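Local coordinates for nuclease-like protein (PDB 6GRB) that resolves four-way DNA (Holliday) junctions as a GEN1 nuclease of the XPG/FEN1 family, probably also cutting 5'-flaps, at a contact of chain A with DNA. Residues are numbered along the deposited sequence; one frame, centred on the assembly and turned at random.

A contact of chain A with DNA. Residues 207-212. With nucleotides of chain B.
Gly207 and Lys211 bind consecutive phosphates of one DNA strand through main-chain N-H groups: Gly207, with positive phi (72°), gives its N to OP1 of DC10 at 3.0 Å, and Lys211 gives its N to OP1 of DA9 at 2.7 Å. The first bond is clearly bent (135° at H), the second somewhat straighter. The N of Ile210 also lies close to OP1 of DA9, but its N-H is turned elsewhere and makes no hydrogen bond there. Side chains add van der Waals contact. Ile210 sets CG1 anti to its backbone N (chi1 -174°), sending that branch away from the DNA and leaving the CG2 methyl to meet OP2 of DA9 at 3.6 Å. Lys211 is modelled only to CB, which lies against the DA9 phosphate, 3.6 Å from O3' of DC8 and 4.0 Å from C3' of the same sugar; where the amine goes is not seen. Cys208 directs SG away from the strand, while its carbonyl O lies 3.9 Å from OP2 of DC10, without a direct bond. Between Cys208 and Ile210, Gly209 brings its bare CA to 3.9 Å from C5' of DA9. The contacts here fall on phosphates and sugars, not on base edges, as suits binding that does not read sequence. The phosphate of DA9 sits at the N-terminal end of helix 210-226, whose dipole may help to hold its charge. This turn and helix belong to the helix-two-turn-helix (H2TH) motif of the family, in which a potassium ion typically joins main-chain carbonyls to a DNA phosphate; the Cys208 carbonyl may take part. The motif stands to one side of the nuclease core and grips duplex DNA along one strand.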
loop_
_atom_site.group_PDB
_atom_site.type_symbol
_atom_site.label_atom_id
_atom_site.label_comp_id
_atom_site.label_asym_id
_atom_site.label_seq_id
_atom_site.Cartn_x
_atom_site.Cartn_y
_atom_site.Cartn_z
ATOM N N GLY A 207 4.878 32.735 -7.587
ATOM C CA GLY A 207 5.416 33.255 -6.347
ATOM C C GLY A 207 4.648 32.868 -5.106
ATOM O O GLY A 207 5.036 33.274 -4.004
ATOM N N CYS A 208 3.564 32.109 -5.248
ATOM C CA CYS A 208 2.790 31.617 -4.123
ATOM C C CYS A 208 3.207 30.179 -3.873
ATOM O O CYS A 208 3.097 29.329 -4.766
ATOM C CB CYS A 208 1.292 31.705 -4.401
ATOM S SG CYS A 208 0.252 31.217 -3.017
ATOM N N GLY A 209 3.689 29.916 -2.667
ATOM C CA GLY A 209 4.105 28.581 -2.302
ATOM C C GLY A 209 3.284 28.006 -1.172
ATOM O O GLY A 209 2.177 28.469 -0.887
ATOM N N ILE A 210 3.856 27.019 -0.490
ATOM C CA ILE A 210 3.119 26.250 0.506
ATOM C C ILE A 210 2.736 27.123 1.702
ATOM O O ILE A 210 1.668 26.952 2.291
ATOM C CB ILE A 210 3.957 25.023 0.923
ATOM C CG1 ILE A 210 3.165 24.108 1.853
ATOM C CG2 ILE A 210 5.296 25.454 1.546
ATOM C CD1 ILE A 210 3.795 22.750 2.051
ATOM N N LYS A 211 3.589 28.087 2.061
ATOM C CA LYS A 211 3.405 28.842 3.300
ATOM C C LYS A 211 2.150 29.712 3.257
ATOM O O LYS A 211 1.285 29.601 4.135
ATOM C CB LYS A 211 4.651 29.685 3.587
ATOM N N VAL A 212 2.013 30.575 2.243
ATOM C CA VAL A 212 0.809 31.410 2.217
ATOM C C VAL A 212 -0.403 30.675 1.645
ATOM O O VAL A 212 -1.535 31.053 1.964
ATOM C CB VAL A 212 0.997 32.759 1.481
ATOM C CG1 VAL A 212 2.351 33.432 1.839
ATOM C CG2 VAL A 212 0.827 32.625 -0.022
ATOM P P DC B 8 8.018 31.437 6.283
ATOM O OP1 DC B 8 6.664 31.389 6.889
ATOM O OP2 DC B 8 9.062 30.452 6.643
ATOM O "O5'" DC B 8 7.876 31.367 4.701
ATOM C "C5'" DC B 8 7.727 32.549 3.963
ATOM C "C4'" DC B 8 8.233 32.356 2.560
ATOM O "O4'" DC B 8 9.617 32.713 2.488
ATOM C "C3'" DC B 8 8.153 30.921 2.062
ATOM O "O3'" DC B 8 7.064 30.829 1.177
ATOM C "C2'" DC B 8 9.504 30.675 1.358
ATOM C "C1'" DC B 8 10.174 32.043 1.395
ATOM N N1 DC B 8 11.644 32.006 1.589
ATOM C C2 DC B 8 12.471 32.627 0.651
ATOM O O2 DC B 8 11.953 33.169 -0.334
ATOM N N3 DC B 8 13.817 32.617 0.850
ATOM C C4 DC B 8 14.328 32.016 1.932
ATOM N N4 DC B 8 15.658 32.022 2.086
ATOM C C5 DC B 8 13.493 31.382 2.902
ATOM C C6 DC B 8 12.172 31.408 2.697
ATOM P P DA B 9 6.669 29.459 0.445
ATOM O OP1 DA B 9 5.191 29.545 0.465
ATOM O OP2 DA B 9 7.403 28.260 0.960
ATOM O "O5'" DA B 9 7.159 29.713 -1.054
ATOM C "C5'" DA B 9 7.060 31.031 -1.617
ATOM C "C4'" DA B 9 7.732 31.096 -2.982
ATOM O "O4'" DA B 9 9.172 31.152 -2.825
ATOM C "C3'" DA B 9 7.463 29.912 -3.891
ATOM O "O3'" DA B 9 7.423 30.359 -5.249
ATOM C "C2'" DA B 9 8.658 28.979 -3.614
ATOM C "C1'" DA B 9 9.782 29.978 -3.338
ATOM N N9 DA B 9 10.778 29.531 -2.357
ATOM C C8 DA B 9 10.571 28.759 -1.244
ATOM N N7 DA B 9 11.654 28.559 -0.524
ATOM C C5 DA B 9 12.635 29.253 -1.209
ATOM C C6 DA B 9 14.010 29.431 -0.975
ATOM N N6 DA B 9 14.657 28.902 0.069
ATOM N N1 DA B 9 14.702 30.180 -1.861
ATOM C C2 DA B 9 14.057 30.714 -2.908
ATOM N N3 DA B 9 12.774 30.620 -3.234
ATOM C C4 DA B 9 12.111 29.864 -2.338
ATOM P P DC B 10 7.122 29.319 -6.437
ATOM O OP1 DC B 10 6.377 30.099 -7.461
ATOM O OP2 DC B 10 6.589 28.051 -5.863
ATOM O "O5'" DC B 10 8.576 28.955 -7.006
ATOM C "C5'" DC B 10 9.518 29.997 -7.252
ATOM C "C4'" DC B 10 10.871 29.432 -7.656
ATOM O "O4'" DC B 10 11.712 29.218 -6.484
ATOM C "C3'" DC B 10 10.843 28.090 -8.407
ATOM O "O3'" DC B 10 11.750 28.203 -9.536
ATOM C "C2'" DC B 10 11.345 27.098 -7.336
ATOM C "C1'" DC B 10 12.364 27.975 -6.631
ATOM N N1 DC B 10 12.840 27.494 -5.286
ATOM C C2 DC B 10 14.200 27.644 -4.960
ATOM O O2 DC B 10 14.969 28.148 -5.791
ATOM N N3 DC B 10 14.639 27.234 -3.747
ATOM C C4 DC B 10 13.790 26.688 -2.883
ATOM N N4 DC B 10 14.282 26.295 -1.700
ATOM C C5 DC B 10 12.392 26.520 -3.192
ATOM C C6 DC B 10 11.965 26.938 -4.394
#